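Local coordinates for uncharacterized protein (Eubacterium siraeum, PDB 4NZK) that is of unknown function but belongs to the DHHW family of the SGNH hydrolase clan and is probably exported, at residues A[70-75]-A[108-113]; A[218-223]-A[261-266]. One frame throughout, in Å; residues are numbered along the deposited sequence.

Interaction 1. Residues A[70-75]-A[108-113]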
loop_
_atom_site.group_PDB
_atom_site.type_symbol
_atom_site.label_atom_id
_atom_site.label_comp_id
_atom_site.label_asym_id
_atom_site.label_seq_id
_atom_site.Cartn_x
_atom_site.Cartn_y
_atom_site.Cartn_z
ATOM N N HIS A 70 -16.066 17.641 -9.296
ATOM C CA HIS A 70 -14.616 17.473 -9.112
ATOM C C HIS A 70 -14.069 16.576 -10.220
ATOM O O HIS A 70 -14.703 15.609 -10.615
ATOM C CB HIS A 70 -14.242 16.836 -7.758
ATOM C CG HIS A 70 -14.153 17.797 -6.598
ATOM N ND1 HIS A 70 -13.157 18.746 -6.477
ATOM C CD2 HIS A 70 -14.899 17.900 -5.475
ATOM C CE1 HIS A 70 -13.312 19.411 -5.347
ATOM N NE2 HIS A 70 -14.364 18.917 -4.720
ATOM N N THR A 71 -12.883 16.900 -10.682
ATOM C CA THR A 71 -12.226 16.099 -11.699
ATOM C C THR A 71 -11.473 14.959 -11.035
ATOM O O THR A 71 -10.677 15.147 -10.096
ATOM C CB THR A 71 -11.239 16.947 -12.508
ATOM O OG1 THR A 71 -11.951 18.052 -13.096
ATOM C CG2 THR A 71 -10.569 16.121 -13.608
ATOM N N TRP A 72 -11.668 13.785 -11.607
ATOM C CA TRP A 72 -10.920 12.612 -11.218
ATOM C C TRP A 72 -10.069 12.105 -12.383
ATOM O O TRP A 72 -10.457 12.223 -13.539
ATOM C CB TRP A 72 -11.881 11.475 -10.914
ATOM C CG TRP A 72 -12.659 11.594 -9.675
ATOM C CD1 TRP A 72 -13.660 12.483 -9.414
ATOM C CD2 TRP A 72 -12.594 10.712 -8.551
ATOM N NE1 TRP A 72 -14.175 12.240 -8.175
ATOM C CE2 TRP A 72 -13.550 11.157 -7.628
ATOM C CE3 TRP A 72 -11.781 9.620 -8.215
ATOM C CZ2 TRP A 72 -13.750 10.521 -6.387
ATOM C CZ3 TRP A 72 -11.990 8.991 -7.003
ATOM C CH2 TRP A 72 -12.956 9.462 -6.103
ATOM N N GLY A 73 -8.933 11.501 -12.042
ATOM C CA GLY A 73 -8.178 10.649 -12.951
ATOM C C GLY A 73 -8.266 9.257 -12.340
ATOM O O GLY A 73 -7.891 9.068 -11.170
ATOM N N ILE A 74 -8.770 8.296 -13.132
ATOM C CA ILE A 74 -9.019 6.918 -12.692
ATOM C C ILE A 74 -8.373 5.944 -13.629
ATOM O O ILE A 74 -8.635 5.957 -14.850
ATOM C CB ILE A 74 -10.533 6.645 -12.642
ATOM C CG1 ILE A 74 -11.199 7.675 -11.725
ATOM C CG2 ILE A 74 -10.794 5.185 -12.198
ATOM C CD1 ILE A 74 -12.701 7.593 -11.657
ATOM N N SER A 75 -7.540 5.068 -13.076
ATOM C CA SER A 75 -6.867 4.064 -13.911
ATOM C C SER A 75 -7.874 2.940 -14.202
ATOM O O SER A 75 -8.489 2.387 -13.292
ATOM C CB SER A 75 -5.670 3.476 -13.160
ATOM O OG SER A 75 -4.667 4.404 -12.878
ATOM N N PRO A 108 -7.803 -2.755 -4.239
ATOM C CA PRO A 108 -8.103 -2.159 -5.520
ATOM C C PRO A 108 -7.666 -0.705 -5.549
ATOM O O PRO A 108 -7.349 -0.129 -4.523
ATOM C CB PRO A 108 -9.615 -2.218 -5.572
ATOM C CG PRO A 108 -10.011 -2.063 -4.165
ATOM C CD PRO A 108 -8.989 -2.801 -3.357
ATOM N N THR A 109 -7.645 -0.152 -6.755
ATOM C CA THR A 109 -7.519 1.264 -6.973
ATOM C C THR A 109 -8.929 1.869 -7.044
ATOM O O THR A 109 -9.953 1.152 -6.927
ATOM C CB THR A 109 -6.711 1.539 -8.236
ATOM O OG1 THR A 109 -7.355 0.893 -9.345
ATOM C CG2 THR A 109 -5.275 1.025 -8.090
ATOM N N ALA A 110 -8.997 3.187 -7.182
ATOM C CA ALA A 110 -10.266 3.890 -7.018
ATOM C C ALA A 110 -11.371 3.436 -7.950
ATOM O O ALA A 110 -12.538 3.539 -7.619
ATOM C CB ALA A 110 -10.074 5.400 -7.130
ATOM N N GLY A 111 -10.999 2.955 -9.141
ATOM C CA GLY A 111 -11.957 2.554 -10.139
ATOM C C GLY A 111 -12.833 1.405 -9.713
ATOM O O GLY A 111 -13.895 1.175 -10.316
ATOM N N ALA A 112 -12.430 0.651 -8.692
ATOM C CA ALA A 112 -13.344 -0.374 -8.176
ATOM C C ALA A 112 -14.644 0.207 -7.618
ATOM O O ALA A 112 -15.695 -0.466 -7.643
ATOM C CB ALA A 112 -12.705 -1.151 -7.073
ATOM N N TYR A 113 -14.561 1.439 -7.105
ATOM C CA TYR A 113 -15.666 2.041 -6.398
ATOM C C TYR A 113 -16.284 3.285 -7.027
ATOM O O TYR A 113 -17.460 3.556 -6.809
ATOM C CB TYR A 113 -15.222 2.426 -4.988
ATOM C CG TYR A 113 -14.529 1.314 -4.232
ATOM C CD1 TYR A 113 -15.212 0.164 -3.893
ATOM C CD2 TYR A 113 -13.222 1.425 -3.842
ATOM C CE1 TYR A 113 -14.576 -0.884 -3.220
ATOM C CE2 TYR A 113 -12.579 0.403 -3.150
ATOM C CZ TYR A 113 -13.270 -0.758 -2.833
ATOM O OH TYR A 113 -12.610 -1.756 -2.163
HETATM O O HOH W 1 -8.526 2.916 -10.600
#

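Interaction 2. Residues A[218-223]-A[261-266]. With EDO (1,2-ethanediol), chain B.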
loop_
_atom_site.group_PDB
_atom_site.type_symbol
_atom_site.label_atom_id
_atom_site.label_comp_id
_atom_site.label_asym_id
_atom_site.label_seq_id
_atom_site.Cartn_x
_atom_site.Cartn_y
_atom_site.Cartn_z
ATOM N N ASP A 218 -6.068 17.648 -4.767
ATOM C CA ASP A 218 -6.552 17.005 -3.555
ATOM C C ASP A 218 -6.075 17.733 -2.312
ATOM O O ASP A 218 -5.078 18.470 -2.319
ATOM C CB ASP A 218 -5.989 15.589 -3.458
ATOM C CG ASP A 218 -6.675 14.604 -4.387
ATOM O OD1 ASP A 218 -7.814 14.160 -4.062
ATOM O OD2 ASP A 218 -6.023 14.180 -5.401
ATOM N N THR A 219 -6.745 17.416 -1.209
ATOM C CA THR A 219 -6.220 17.704 0.099
ATOM C C THR A 219 -5.722 16.359 0.606
ATOM O O THR A 219 -6.470 15.368 0.599
ATOM C CB THR A 219 -7.326 18.190 1.055
ATOM O OG1 THR A 219 -7.860 19.430 0.558
ATOM C CG2 THR A 219 -6.777 18.367 2.464
ATOM N N PHE A 220 -4.464 16.312 1.008
ATOM C CA PHE A 220 -3.861 15.121 1.524
ATOM C C PHE A 220 -3.791 15.180 3.036
ATOM O O PHE A 220 -3.071 15.995 3.599
ATOM C CB PHE A 220 -2.466 15.015 0.933
ATOM C CG PHE A 220 -1.754 13.747 1.248
ATOM C CD1 PHE A 220 -1.954 12.611 0.472
ATOM C CD2 PHE A 220 -0.846 13.700 2.285
ATOM C CE1 PHE A 220 -1.233 11.430 0.744
ATOM C CE2 PHE A 220 -0.122 12.551 2.558
ATOM C CZ PHE A 220 -0.320 11.412 1.796
ATOM N N THR A 221 -4.479 14.250 3.692
ATOM C CA THR A 221 -4.523 14.224 5.146
ATOM C C THR A 221 -3.852 12.980 5.635
ATOM O O THR A 221 -4.189 11.870 5.180
ATOM C CB THR A 221 -5.974 14.256 5.633
ATOM O OG1 THR A 221 -6.619 15.413 5.077
ATOM C CG2 THR A 221 -6.029 14.281 7.151
ATOM N N TYR A 222 -2.908 13.146 6.558
ATOM C CA TYR A 222 -2.212 12.000 7.145
ATOM C C TYR A 222 -2.206 12.092 8.663
ATOM O O TYR A 222 -2.701 13.072 9.239
ATOM C CB TYR A 222 -0.817 11.828 6.569
ATOM C CG TYR A 222 0.208 12.889 6.929
ATOM C CD1 TYR A 222 0.267 14.087 6.234
ATOM C CD2 TYR A 222 1.149 12.647 7.926
ATOM C CE1 TYR A 222 1.231 15.033 6.538
ATOM C CE2 TYR A 222 2.125 13.567 8.236
ATOM C CZ TYR A 222 2.169 14.773 7.535
ATOM O OH TYR A 222 3.139 15.736 7.824
ATOM N N TYR A 223 -1.715 11.047 9.301
ATOM C CA TYR A 223 -1.939 10.839 10.718
ATOM C C TYR A 223 -0.710 10.268 11.390
ATOM O O TYR A 223 -0.136 9.267 10.932
ATOM C CB TYR A 223 -3.128 9.848 10.941
ATOM C CG TYR A 223 -4.333 10.161 10.088
ATOM C CD1 TYR A 223 -5.293 11.082 10.471
ATOM C CD2 TYR A 223 -4.471 9.552 8.842
ATOM C CE1 TYR A 223 -6.376 11.371 9.637
ATOM C CE2 TYR A 223 -5.544 9.813 8.022
ATOM C CZ TYR A 223 -6.476 10.718 8.391
ATOM O OH TYR A 223 -7.498 10.961 7.500
ATOM N N SER A 261 5.121 10.858 -0.713
ATOM C CA SER A 261 6.461 10.495 -0.282
ATOM C C SER A 261 6.752 10.951 1.152
ATOM O O SER A 261 7.824 10.741 1.665
ATOM C CB SER A 261 7.517 11.020 -1.264
ATOM O OG SER A 261 7.402 10.316 -2.471
ATOM N N THR A 262 5.793 11.611 1.791
ATOM C CA THR A 262 5.887 11.861 3.234
ATOM C C THR A 262 6.224 10.554 3.992
ATOM O O THR A 262 6.936 10.568 4.987
ATOM C CB THR A 262 4.567 12.444 3.762
ATOM O OG1 THR A 262 4.303 13.681 3.090
ATOM C CG2 THR A 262 4.610 12.653 5.253
ATOM N N PHE A 263 5.683 9.432 3.532
ATOM C CA PHE A 263 5.940 8.141 4.182
ATOM C C PHE A 263 7.301 7.559 3.733
ATOM O O PHE A 263 7.432 7.012 2.641
ATOM C CB PHE A 263 4.798 7.173 3.898
ATOM C CG PHE A 263 3.447 7.786 4.173
ATOM C CD1 PHE A 263 3.161 8.323 5.417
ATOM C CD2 PHE A 263 2.503 7.892 3.171
ATOM C CE1 PHE A 263 1.938 8.948 5.641
ATOM C CE2 PHE A 263 1.294 8.486 3.374
ATOM C CZ PHE A 263 0.997 9.016 4.620
HETATM N N MSE A 264 8.284 7.746 4.594
HETATM C CA MSE A 264 9.647 7.232 4.476
HETATM C C MSE A 264 10.451 7.722 3.296
HETATM O O MSE A 264 11.549 7.204 3.028
HETATM C CB MSE A 264 9.621 5.719 4.496
HETATM C CG MSE A 264 8.939 5.267 5.784
HETATM SE SE MSE A 264 8.506 3.361 5.715
HETATM C CE MSE A 264 6.953 3.458 4.515
ATOM N N GLY A 265 9.950 8.766 2.613
ATOM C CA GLY A 265 10.692 9.442 1.556
ATOM C C GLY A 265 10.800 8.796 0.193
ATOM O O GLY A 265 11.291 9.404 -0.743
ATOM N N GLY A 266 10.281 7.598 0.042
ATOM C CA GLY A 266 10.511 6.851 -1.195
ATOM C C GLY A 266 10.582 5.376 -0.917
ATOM O O GLY A 266 10.376 4.935 0.248
HETATM C C1 EDO B . 10.212 2.193 2.293
HETATM O O1 EDO B . 9.053 2.573 1.569
HETATM C C2 EDO B . 10.649 0.743 2.012
HETATM O O2 EDO B . 10.507 0.430 0.631
#

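Interaction 1. Residues A[70-75]-A[108-113]
W72, I74 and S75 of the edge strand 70-75 meet T109, A110 and G111 in a small, buried contact, apolar at one end and water-bridged at the other. It sets the small antiparallel sheet of strands 53-59, 62-67 and 70-75 against the turn that leads from strand 101-107, in the mixed sheet, into helix 111-114. I74 CG2 presses on the backbone of G111, 3.5 Å from its CA; with CG2 anti to the backbone N of I74, the methyl branch rather than the longer CG1 arm makes this touch. A side chain at G111 would be tight against that methyl and against S75 O. Nearby, A110 CB lies at the edge of the W72 indole, near its plane and 4.1 Å from W72 CZ3. No direct hydrogen bond joins the two segments. One water instead donates to S75 O at 2.7 Å. It also accepts from G111 N and is hydrogen-bonded to T109 OG1. The hydroxyl of S75 turns elsewhere, to Q62. Three bonds thus fix the water where S75 O and T109 OG1 stand 4.4 Å apart, so both oxygens and G111 N are satisfied through solvent while methyls and ring carbons close the remainder.

Interaction 2. Residues A[218-223]-A[261-266]
A chi1 of -173° swings the F220 ring away from its backbone N and toward F263, whose side chain arrives from the opposite direction. Y222, two residues on, instead holds CG between the backbone N and the carbonyl carbon (chi1 69°), and its ring swings over to T262. F263 CE2 meets the F220 ring at its edge, near the ring plane, 3.7 Å from F220 CZ. The rim of F263 also reaches the root of the tyrosine side chain, with F263 CZ 3.9 Å from Y222 CB, which lies near the plane of the F263 ring. T262 CG2 stands over one face of the Y222 ring in a CH-pi contact, 4.1 Å from the centroid and 18° off the normal; the methyl is displaced toward the rim and lies 4.0 Å from both CE2 and CZ of Y222. The other branch, T262 OG1, is hydrogen-bonded to A259 O, consistent with the methyl being held toward the tyrosine. With no hydrogen bond across the segments, the contact rests on packing alone. An alanine in place of F263 would remove the ring that spans both aromatic residues, and would probably open a gap beside F220 CZ and Y222 CB. Farther on, G266 O accepts a hydrogen bond from a 1,2-ethanediol, probably from the crystallisation liquor. P167 of helix 167-180 touches F220, Y222 and F263 alike, F199 of the paired strand 192-199 meets F220 edge-to-face, and the loop carrying T262 and F263 runs between strands 229-234 and 270-275.

From the N terminus, strand 70-75 completes the small antiparallel sheet; the chain then passes through helix 83-96 and strand 101-107 before residues 108-113 return to strand 70-75, closing the loop of interaction 1. Only later does strand 218-224 open interaction 2, whose loop includes strand 229-234 and closes at 261-266. The two loops therefore follow in series, neither nested nor crossed. The centres of the two interactions lie about 19 Å apart, and they do not touch. Interaction 1 ties the three-stranded sheet to the turn after strand 101-107; interaction 2 joins the two-stranded sheet to the loop before strand 270-275 of the mixed sheet. R160, hydrogen-bonded to T71, G73 and D218, spans both neighbourhoods.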